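Long-range contacts in Rna-directed RNA polymerase (Infectious pancreatic necrosis virus, PDB 3ZED), which probably catalyses RNA-templated synthesis of viral RNA from ribonucleoside triphosphates, and occurs both free and covalently attached to the genomic RNA: residues Arg218-Trp223 and Leu266-Ile271; Asp538-Asp543 and Leu675-Leu680; Gln609-Glu614 and Ile669-Pro674. One frame throughout, in Å; residues are numbered along the deposited sequence.

Interaction 1 of 3, residues Arg218-Trp223 and Leu266-Ile271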
loop_
_atom_site.group_PDB
_atom_site.type_symbol
_atom_site.label_atom_id
_atom_site.label_comp_id
_atom_site.label_asym_id
_atom_site.label_seq_id
_atom_site.Cartn_x
_atom_site.Cartn_y
_atom_site.Cartn_z
ATOM N N ARG B 218 -7.723 -22.089 -7.569
ATOM C CA ARG B 218 -8.581 -23.267 -7.461
ATOM C C ARG B 218 -8.335 -24.086 -6.209
ATOM O O ARG B 218 -9.087 -25.036 -5.959
ATOM C CB ARG B 218 -8.377 -24.214 -8.671
ATOM C CG ARG B 218 -8.613 -23.618 -10.044
ATOM C CD ARG B 218 -8.065 -24.539 -11.125
ATOM N NE ARG B 218 -8.209 -23.951 -12.457
ATOM C CZ ARG B 218 -9.325 -23.983 -13.178
ATOM N NH1 ARG B 218 -10.407 -24.584 -12.708
ATOM N NH2 ARG B 218 -9.370 -23.404 -14.368
ATOM N N TRP B 219 -7.269 -23.793 -5.463
ATOM C CA TRP B 219 -6.886 -24.651 -4.354
ATOM C C TRP B 219 -6.758 -23.965 -3.013
ATOM O O TRP B 219 -6.718 -22.730 -2.919
ATOM C CB TRP B 219 -5.534 -25.303 -4.693
ATOM C CG TRP B 219 -5.612 -26.224 -5.880
ATOM C CD1 TRP B 219 -6.097 -27.501 -5.900
ATOM C CD2 TRP B 219 -5.292 -25.892 -7.236
ATOM N NE1 TRP B 219 -6.044 -28.008 -7.180
ATOM C CE2 TRP B 219 -5.571 -27.035 -8.023
ATOM C CE3 TRP B 219 -4.798 -24.733 -7.865
ATOM C CZ2 TRP B 219 -5.328 -27.070 -9.401
ATOM C CZ3 TRP B 219 -4.577 -24.764 -9.232
ATOM C CH2 TRP B 219 -4.839 -25.918 -9.984
ATOM N N ALA B 220 -6.666 -24.805 -1.962
ATOM C CA ALA B 220 -6.394 -24.378 -0.593
ATOM C C ALA B 220 -4.941 -23.852 -0.546
ATOM O O ALA B 220 -4.087 -24.424 -1.231
ATOM C CB ALA B 220 -6.580 -25.552 0.363
ATOM N N PRO B 221 -4.633 -22.785 0.215
ATOM C CA PRO B 221 -3.260 -22.242 0.206
ATOM C C PRO B 221 -2.122 -23.242 0.442
ATOM O O PRO B 221 -1.114 -23.129 -0.257
ATOM C CB PRO B 221 -3.288 -21.203 1.326
ATOM C CG PRO B 221 -4.689 -20.745 1.337
ATOM C CD PRO B 221 -5.522 -21.957 1.048
ATOM N N SER B 222 -2.261 -24.197 1.402
ATOM C CA SER B 222 -1.212 -25.181 1.721
ATOM C C SER B 222 -0.832 -26.064 0.523
ATOM O O SER B 222 0.284 -26.589 0.487
ATOM C CB SER B 222 -1.637 -26.073 2.882
ATOM O OG SER B 222 -2.740 -26.899 2.538
ATOM N N TRP B 223 -1.759 -26.239 -0.445
ATOM C CA TRP B 223 -1.533 -27.058 -1.633
ATOM C C TRP B 223 -0.590 -26.355 -2.645
ATOM O O TRP B 223 -0.189 -26.965 -3.635
ATOM C CB TRP B 223 -2.872 -27.420 -2.288
ATOM C CG TRP B 223 -3.648 -28.471 -1.556
ATOM C CD1 TRP B 223 -4.025 -28.454 -0.245
ATOM C CD2 TRP B 223 -4.208 -29.666 -2.120
ATOM N NE1 TRP B 223 -4.767 -29.578 0.050
ATOM C CE2 TRP B 223 -4.925 -30.321 -1.092
ATOM C CE3 TRP B 223 -4.202 -30.231 -3.407
ATOM C CZ2 TRP B 223 -5.589 -31.544 -1.299
ATOM C CZ3 TRP B 223 -4.859 -31.441 -3.614
ATOM C CH2 TRP B 223 -5.542 -32.084 -2.569
ATOM N N LEU B 266 -5.955 -22.380 9.044
ATOM C CA LEU B 266 -7.111 -21.480 9.066
ATOM C C LEU B 266 -7.532 -21.026 7.665
ATOM O O LEU B 266 -8.733 -21.062 7.375
ATOM C CB LEU B 266 -6.842 -20.262 9.966
ATOM C CG LEU B 266 -6.775 -20.519 11.480
ATOM C CD1 LEU B 266 -6.562 -19.226 12.224
ATOM C CD2 LEU B 266 -8.055 -21.246 12.013
ATOM N N ALA B 267 -6.562 -20.611 6.803
ATOM C CA ALA B 267 -6.844 -20.179 5.425
ATOM C C ALA B 267 -7.405 -21.343 4.607
ATOM O O ALA B 267 -8.393 -21.140 3.908
ATOM C CB ALA B 267 -5.604 -19.604 4.762
ATOM N N ASP B 268 -6.843 -22.572 4.765
ATOM C CA ASP B 268 -7.335 -23.785 4.105
ATOM C C ASP B 268 -8.785 -24.069 4.468
ATOM O O ASP B 268 -9.618 -24.278 3.586
ATOM C CB ASP B 268 -6.503 -25.019 4.515
ATOM C CG ASP B 268 -5.195 -25.266 3.795
ATOM O OD1 ASP B 268 -4.621 -24.295 3.242
ATOM O OD2 ASP B 268 -4.708 -26.414 3.842
ATOM N N SER B 269 -9.072 -24.101 5.781
ATOM C CA SER B 269 -10.394 -24.423 6.318
ATOM C C SER B 269 -11.433 -23.394 5.899
ATOM O O SER B 269 -12.544 -23.785 5.566
ATOM C CB SER B 269 -10.348 -24.535 7.840
ATOM O OG SER B 269 -9.422 -25.521 8.265
ATOM N N PHE B 270 -11.067 -22.097 5.878
ATOM C CA PHE B 270 -12.006 -21.051 5.498
ATOM C C PHE B 270 -12.430 -21.169 4.029
ATOM O O PHE B 270 -13.627 -21.157 3.766
ATOM C CB PHE B 270 -11.440 -19.640 5.780
ATOM C CG PHE B 270 -12.412 -18.531 5.451
ATOM C CD1 PHE B 270 -13.594 -18.379 6.176
ATOM C CD2 PHE B 270 -12.161 -17.654 4.399
ATOM C CE1 PHE B 270 -14.497 -17.353 5.870
ATOM C CE2 PHE B 270 -13.065 -16.623 4.088
ATOM C CZ PHE B 270 -14.225 -16.481 4.825
ATOM N N ILE B 271 -11.466 -21.272 3.088
ATOM C CA ILE B 271 -11.748 -21.357 1.648
ATOM C C ILE B 271 -12.485 -22.690 1.308
ATOM O O ILE B 271 -13.395 -22.670 0.472
ATOM C CB ILE B 271 -10.469 -21.104 0.761
ATOM C CG1 ILE B 271 -10.817 -20.825 -0.727
ATOM C CG2 ILE B 271 -9.402 -22.198 0.884
ATOM C CD1 ILE B 271 -11.502 -19.493 -0.994
#
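A220 and D268 bring the two backbones together, their CA atoms 4.8 Å apart, where a loop turning into the 3-10 segment at P221 runs up against helix 260-278. The carboxylate of D268 reaches across to the start of that 3-10 turn. Its OD1 accepts the backbone N-H of S222 at 3.0 Å through the syn lone pair, and the bond is nearly straight (169°). The second oxygen, OD2, faces the S222 hydroxyl, whose chi1 of 66° places OG between the backbone N and carbonyl carbon, on the side facing D268. This OG to OD2 separation of 2.4 Å is very short, and its exact length is doubtful. Both carboxylate oxygens are thus directed at one serine, and a buried acid is given polar partners.

The proline ring of P221 lies against the same carboxylate, running antiparallel alongside the aspartate side chain, with its CD 3.3 Å from D268 OD1. The rest of the contact is apolar. P221 CG rests on A267 CB at 3.7 Å. One turn further along the helix, I271 CG2 lies 3.9 Å from P221 CD and also approaches A220 CA. The joint belongs to the palm family region: helix 326-340 covers P221 through L331 and M334, while helix 438-452 packs on I271 through T439, W440 and F443.

Interaction 2 of 3, residues Asp538-Asp543 and Leu675-Leu680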
loop_
_atom_site.group_PDB
_atom_site.type_symbol
_atom_site.label_atom_id
_atom_site.label_comp_id
_atom_site.label_asym_id
_atom_site.label_seq_id
_atom_site.Cartn_x
_atom_site.Cartn_y
_atom_site.Cartn_z
ATOM N N ASP B 538 29.629 24.179 -9.677
ATOM C CA ASP B 538 30.518 23.581 -8.689
ATOM C C ASP B 538 29.877 22.429 -7.915
ATOM O O ASP B 538 28.705 22.483 -7.541
ATOM C CB ASP B 538 30.980 24.668 -7.681
ATOM C CG ASP B 538 29.858 25.298 -6.877
ATOM O OD1 ASP B 538 28.954 25.903 -7.494
ATOM O OD2 ASP B 538 29.876 25.173 -5.633
ATOM N N GLY B 539 30.694 21.427 -7.618
ATOM C CA GLY B 539 30.270 20.329 -6.769
ATOM C C GLY B 539 29.654 19.136 -7.448
ATOM O O GLY B 539 29.828 18.924 -8.649
ATOM N N TYR B 540 28.986 18.330 -6.627
ATOM C CA TYR B 540 28.332 17.072 -6.962
ATOM C C TYR B 540 27.432 17.211 -8.178
ATOM O O TYR B 540 26.584 18.126 -8.238
ATOM C CB TYR B 540 27.464 16.599 -5.779
ATOM C CG TYR B 540 28.167 16.053 -4.553
ATOM C CD1 TYR B 540 29.052 14.981 -4.649
ATOM C CD2 TYR B 540 27.809 16.481 -3.276
ATOM C CE1 TYR B 540 29.611 14.394 -3.507
ATOM C CE2 TYR B 540 28.350 15.897 -2.130
ATOM C CZ TYR B 540 29.246 14.851 -2.250
ATOM O OH TYR B 540 29.784 14.311 -1.114
ATOM N N LEU B 541 27.639 16.318 -9.153
ATOM C CA LEU B 541 26.851 16.199 -10.384
ATOM C C LEU B 541 26.884 17.491 -11.206
ATOM O O LEU B 541 26.011 17.701 -12.047
ATOM C CB LEU B 541 25.377 15.773 -10.053
ATOM C CG LEU B 541 25.216 14.412 -9.335
ATOM C CD1 LEU B 541 23.780 14.125 -8.986
ATOM C CD2 LEU B 541 25.784 13.250 -10.184
ATOM N N ALA B 542 27.906 18.342 -10.964
ATOM C CA ALA B 542 28.095 19.646 -11.608
ATOM C C ALA B 542 29.441 19.610 -12.253
ATOM O O ALA B 542 29.527 19.180 -13.396
ATOM C CB ALA B 542 27.978 20.778 -10.573
ATOM N N ASP B 543 30.513 19.897 -11.511
ATOM C CA ASP B 543 31.835 19.711 -12.092
ATOM C C ASP B 543 32.379 18.361 -11.630
ATOM O O ASP B 543 33.448 17.984 -12.052
ATOM C CB ASP B 543 32.811 20.878 -11.821
ATOM C CG ASP B 543 33.307 21.106 -10.397
ATOM O OD1 ASP B 543 32.746 20.487 -9.456
ATOM O OD2 ASP B 543 34.242 21.939 -10.216
ATOM N N LEU B 675 30.463 7.798 0.690
ATOM C CA LEU B 675 29.766 8.411 -0.442
ATOM C C LEU B 675 30.696 9.405 -1.181
ATOM O O LEU B 675 31.362 10.226 -0.538
ATOM C CB LEU B 675 28.528 9.151 0.109
ATOM C CG LEU B 675 27.469 9.632 -0.870
ATOM C CD1 LEU B 675 26.150 9.770 -0.163
ATOM C CD2 LEU B 675 27.832 10.984 -1.485
ATOM N N THR B 676 30.735 9.319 -2.510
ATOM C CA THR B 676 31.508 10.227 -3.376
ATOM C C THR B 676 30.599 10.660 -4.521
ATOM O O THR B 676 29.468 10.163 -4.628
ATOM C CB THR B 676 32.799 9.568 -3.916
ATOM O OG1 THR B 676 32.461 8.444 -4.728
ATOM C CG2 THR B 676 33.808 9.194 -2.826
ATOM N N ASN B 677 31.099 11.528 -5.413
ATOM C CA ASN B 677 30.319 11.927 -6.579
ATOM C C ASN B 677 29.958 10.697 -7.466
ATOM O O ASN B 677 28.886 10.693 -8.053
ATOM C CB ASN B 677 31.059 12.983 -7.405
ATOM C CG ASN B 677 30.193 13.552 -8.482
ATOM O OD1 ASN B 677 29.186 14.190 -8.211
ATOM N ND2 ASN B 677 30.491 13.212 -9.714
ATOM N N GLN B 678 30.836 9.663 -7.550
ATOM C CA GLN B 678 30.555 8.455 -8.362
ATOM C C GLN B 678 29.306 7.700 -7.857
ATOM O O GLN B 678 28.564 7.145 -8.674
ATOM C CB GLN B 678 31.763 7.506 -8.430
ATOM C CG GLN B 678 31.627 6.391 -9.498
ATOM C CD GLN B 678 31.434 6.921 -10.904
ATOM O OE1 GLN B 678 32.234 7.720 -11.426
ATOM N NE2 GLN B 678 30.352 6.503 -11.551
ATOM N N THR B 679 29.051 7.710 -6.528
ATOM C CA THR B 679 27.859 7.093 -5.938
ATOM C C THR B 679 26.590 7.764 -6.491
ATOM O O THR B 679 25.596 7.090 -6.780
ATOM C CB THR B 679 27.861 7.216 -4.388
ATOM O OG1 THR B 679 29.142 6.906 -3.855
ATOM C CG2 THR B 679 26.798 6.363 -3.737
ATOM N N LEU B 680 26.639 9.102 -6.608
ATOM C CA LEU B 680 25.519 9.911 -7.084
ATOM C C LEU B 680 25.309 9.722 -8.576
ATOM O O LEU B 680 24.157 9.687 -9.015
ATOM C CB LEU B 680 25.746 11.387 -6.731
ATOM C CG LEU B 680 25.771 11.698 -5.223
ATOM C CD1 LEU B 680 26.042 13.146 -4.990
ATOM C CD2 LEU B 680 24.482 11.250 -4.532
HETATM O O HOH W 1 31.814 12.731 -0.646
#
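The phenol oxygen of Y540 is gripped by several groups: its OH lies 2.6 Å from a water that donates to the carbonyl O of L675, it is hydrogen-bonded to E628 OE2, and R617 NH2 adds a weak bond. The water therefore ties the tyrosine tip to the residue two places before helix 677-683, and its oxygen lies in the plane of the ring.

The ring is also packed on one face and at its edge. L680 CD1 sits over the face, toward the rim, 3.9 Å from the ring centroid in a CH-pi contact, with its nearest ring atom Y540 CD1 at 3.5 Å. The amide of N677 lies beside the ring edge, nearly coplanar with it (15°). CG of N677 is anti to its backbone N (chi1 -171°), and the amide oxygen beyond it meets the loop: L541 N donates to N677 OD1 at 2.8 Å, tilted 20° from the carbonyl plane. The other end of the amide, ND2, is hydrogen-bonded to Q570 OE1, which should fix its flip. L541 crosses L680 at about a right angle, its CD2 3.9 Å from L680 CB.

Both partners are shaped locally. Residues 539-542 form a turn close to type II, closed by A542 N to G539 O. T676 is the N-cap of the helix, and its N donates almost straight to T679 OG1; D546 OD1 takes up N677 N.

Within the thumb family region, the contact seats the loop following helix 524-533 on the N-terminal end of helix 677-683, with W622 packing on Y540, L541 and L680, and helix 604-621 behind L675.

Interaction 3 of 3, residues Gln609-Glu614 and Ile669-Pro674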
loop_
_atom_site.group_PDB
_atom_site.type_symbol
_atom_site.label_atom_id
_atom_site.label_comp_id
_atom_site.label_asym_id
_atom_site.label_seq_id
_atom_site.Cartn_x
_atom_site.Cartn_y
_atom_site.Cartn_z
ATOM N N GLN B 609 24.394 3.690 12.499
ATOM C CA GLN B 609 24.817 5.078 12.708
ATOM C C GLN B 609 25.443 5.656 11.446
ATOM O O GLN B 609 25.111 6.781 11.062
ATOM C CB GLN B 609 25.817 5.168 13.879
ATOM C CG GLN B 609 25.186 4.923 15.254
ATOM C CD GLN B 609 24.181 5.989 15.650
ATOM O OE1 GLN B 609 24.459 7.200 15.618
ATOM N NE2 GLN B 609 22.989 5.552 16.032
ATOM N N ILE B 610 26.317 4.879 10.784
ATOM C CA ILE B 610 26.951 5.281 9.524
ATOM C C ILE B 610 25.874 5.337 8.415
ATOM O O ILE B 610 25.846 6.308 7.653
ATOM C CB ILE B 610 28.114 4.325 9.155
ATOM C CG1 ILE B 610 29.249 4.406 10.218
ATOM C CG2 ILE B 610 28.628 4.588 7.721
ATOM C CD1 ILE B 610 30.132 3.194 10.315
ATOM N N VAL B 611 25.017 4.291 8.328
ATOM C CA VAL B 611 23.940 4.170 7.341
ATOM C C VAL B 611 23.014 5.424 7.396
ATOM O O VAL B 611 22.739 6.013 6.359
ATOM C CB VAL B 611 23.152 2.837 7.512
ATOM C CG1 VAL B 611 21.871 2.814 6.670
ATOM C CG2 VAL B 611 24.031 1.632 7.158
ATOM N N ARG B 612 22.578 5.827 8.591
ATOM C CA ARG B 612 21.698 6.980 8.827
ATOM C C ARG B 612 22.234 8.262 8.157
ATOM O O ARG B 612 21.490 8.916 7.438
ATOM C CB ARG B 612 21.521 7.194 10.340
ATOM C CG ARG B 612 20.854 8.513 10.722
ATOM C CD ARG B 612 21.288 8.953 12.105
ATOM N NE ARG B 612 20.595 8.191 13.140
ATOM C CZ ARG B 612 20.694 8.436 14.436
ATOM N NH1 ARG B 612 21.464 9.426 14.874
ATOM N NH2 ARG B 612 20.011 7.709 15.305
ATOM N N TYR B 613 23.515 8.601 8.385
ATOM C CA TYR B 613 24.138 9.794 7.816
ATOM C C TYR B 613 24.445 9.640 6.321
ATOM O O TYR B 613 24.323 10.617 5.606
ATOM C CB TYR B 613 25.387 10.184 8.608
ATOM C CG TYR B 613 25.023 10.620 10.009
ATOM C CD1 TYR B 613 24.203 11.730 10.225
ATOM C CD2 TYR B 613 25.404 9.866 11.116
ATOM C CE1 TYR B 613 23.799 12.096 11.506
ATOM C CE2 TYR B 613 24.995 10.216 12.405
ATOM C CZ TYR B 613 24.191 11.331 12.593
ATOM O OH TYR B 613 23.839 11.736 13.855
ATOM N N GLU B 614 24.762 8.432 5.831
ATOM C CA GLU B 614 25.000 8.217 4.409
ATOM C C GLU B 614 23.692 8.270 3.609
ATOM O O GLU B 614 23.669 8.879 2.541
ATOM C CB GLU B 614 25.722 6.874 4.153
ATOM C CG GLU B 614 27.165 6.805 4.635
ATOM C CD GLU B 614 28.153 7.721 3.938
ATOM O OE1 GLU B 614 28.174 8.932 4.246
ATOM O OE2 GLU B 614 28.936 7.220 3.107
ATOM N N ILE B 669 23.282 -0.777 -4.274
ATOM C CA ILE B 669 24.423 0.057 -3.886
ATOM C C ILE B 669 24.923 -0.374 -2.501
ATOM O O ILE B 669 24.151 -0.897 -1.692
ATOM C CB ILE B 669 24.154 1.582 -3.962
ATOM C CG1 ILE B 669 23.228 2.074 -2.861
ATOM C CG2 ILE B 669 23.651 2.005 -5.337
ATOM C CD1 ILE B 669 23.781 3.133 -2.109
ATOM N N THR B 670 26.224 -0.169 -2.251
ATOM C CA THR B 670 26.861 -0.511 -0.989
ATOM C C THR B 670 27.385 0.762 -0.309
ATOM O O THR B 670 27.877 1.668 -0.985
ATOM C CB THR B 670 27.965 -1.580 -1.184
ATOM O OG1 THR B 670 28.657 -1.743 0.052
ATOM C CG2 THR B 670 28.976 -1.215 -2.270
ATOM N N LEU B 671 27.305 0.803 1.033
ATOM C CA LEU B 671 27.769 1.936 1.827
ATOM C C LEU B 671 29.065 1.605 2.589
ATOM O O LEU B 671 29.441 2.353 3.495
ATOM C CB LEU B 671 26.664 2.407 2.801
ATOM C CG LEU B 671 25.323 2.861 2.199
ATOM C CD1 LEU B 671 24.423 3.479 3.270
ATOM C CD2 LEU B 671 25.515 3.835 1.074
ATOM N N SER B 672 29.777 0.511 2.190
ATOM C CA SER B 672 31.039 0.085 2.817
ATOM C C SER B 672 32.135 1.131 2.595
ATOM O O SER B 672 32.962 1.358 3.486
ATOM C CB SER B 672 31.479 -1.279 2.304
ATOM O OG SER B 672 31.672 -1.278 0.902
ATOM N N GLU B 673 32.112 1.803 1.424
ATOM C CA GLU B 673 33.037 2.903 1.134
ATOM C C GLU B 673 32.274 4.230 1.265
ATOM O O GLU B 673 31.072 4.259 0.966
ATOM C CB GLU B 673 33.697 2.753 -0.248
ATOM C CG GLU B 673 34.901 1.808 -0.242
ATOM C CD GLU B 673 36.021 2.127 0.735
ATOM O OE1 GLU B 673 36.615 3.224 0.626
ATOM O OE2 GLU B 673 36.308 1.277 1.609
ATOM N N PRO B 674 32.907 5.319 1.768
ATOM C CA PRO B 674 32.163 6.587 1.919
ATOM C C PRO B 674 31.597 7.097 0.602
ATOM O O PRO B 674 32.152 6.830 -0.472
ATOM C CB PRO B 674 33.217 7.569 2.458
ATOM C CG PRO B 674 34.310 6.717 2.990
ATOM C CD PRO B 674 34.316 5.463 2.185
#
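L671 presses onto E614 and V611 where, in the thumb region of this polymerase, an irregular segment between helices 650-654 and 677-683 runs over helix 604-621. The tight part of the contact is carried by one methyl group and one carboxylate oxygen. CG of L671 lies anti to its carbonyl carbon (chi1 -59°), and the branch beyond it lowers CD1 onto the helix, 3.7 Å from E614 CB. The same methyl is 4.2 Å from V611 CA and 4.3 Å from V611 CG1, so it spans neighbouring turns of the helix. Further along the segment, P674 brings its CA to 3.5 Å from E614 OE2. W656 and L618 also pack on L671, while L653 packs on V611.

No hydrogen bond joins the two segments directly. The buried carboxylate of E614, on a chain bent at chi2 (-66°), is instead held by groups outside them: OE1 pairs with R617 in a salt bridge and accepts from S635 OG, while OE2 pairs with R639 and probably accepts the backbone N-H of L675. Two arginines at one acid would probably stabilise its ionised form. R639 NH2 also bonds to L671 O, so that one guanidinium links the helix's acid to the segment's backbone.

Toward solvent the fit is looser. T670 and E673 are exposed, the side chains of S672 and E673 start away from the helix, and the backbone O of E673 comes no nearer than 4.2 Å to E614 OE2. On this outer side T670 OG1 is bonded to D654 OD1, and a weak bond, as in an ST turn, links it to the N-H of S672, with T670 OG1 and S672 N 3.3 Å apart.

Overall arrangement
Interactions 2 and 3 are neighbours in the thumb family region, their centres 16 Å apart, with interaction 3 nested in the chain loop that interaction 2 closes. They meet directly where segment 669-674 continues into 675-680: E614 OE2 of the helix lies 2.9 Å from L675 N, a probable hydrogen bond. R617 serves both, as it pairs with E614 and bonds weakly to Y540. Interaction 1 stands apart in the palm family region, its centre 53 Å from that of interaction 2, across the centre of the chain, and 44 Å from that of interaction 3. It alone lies near the predicted GTP-binding segment, the A267 side chain being about 10 Å from that of Y251.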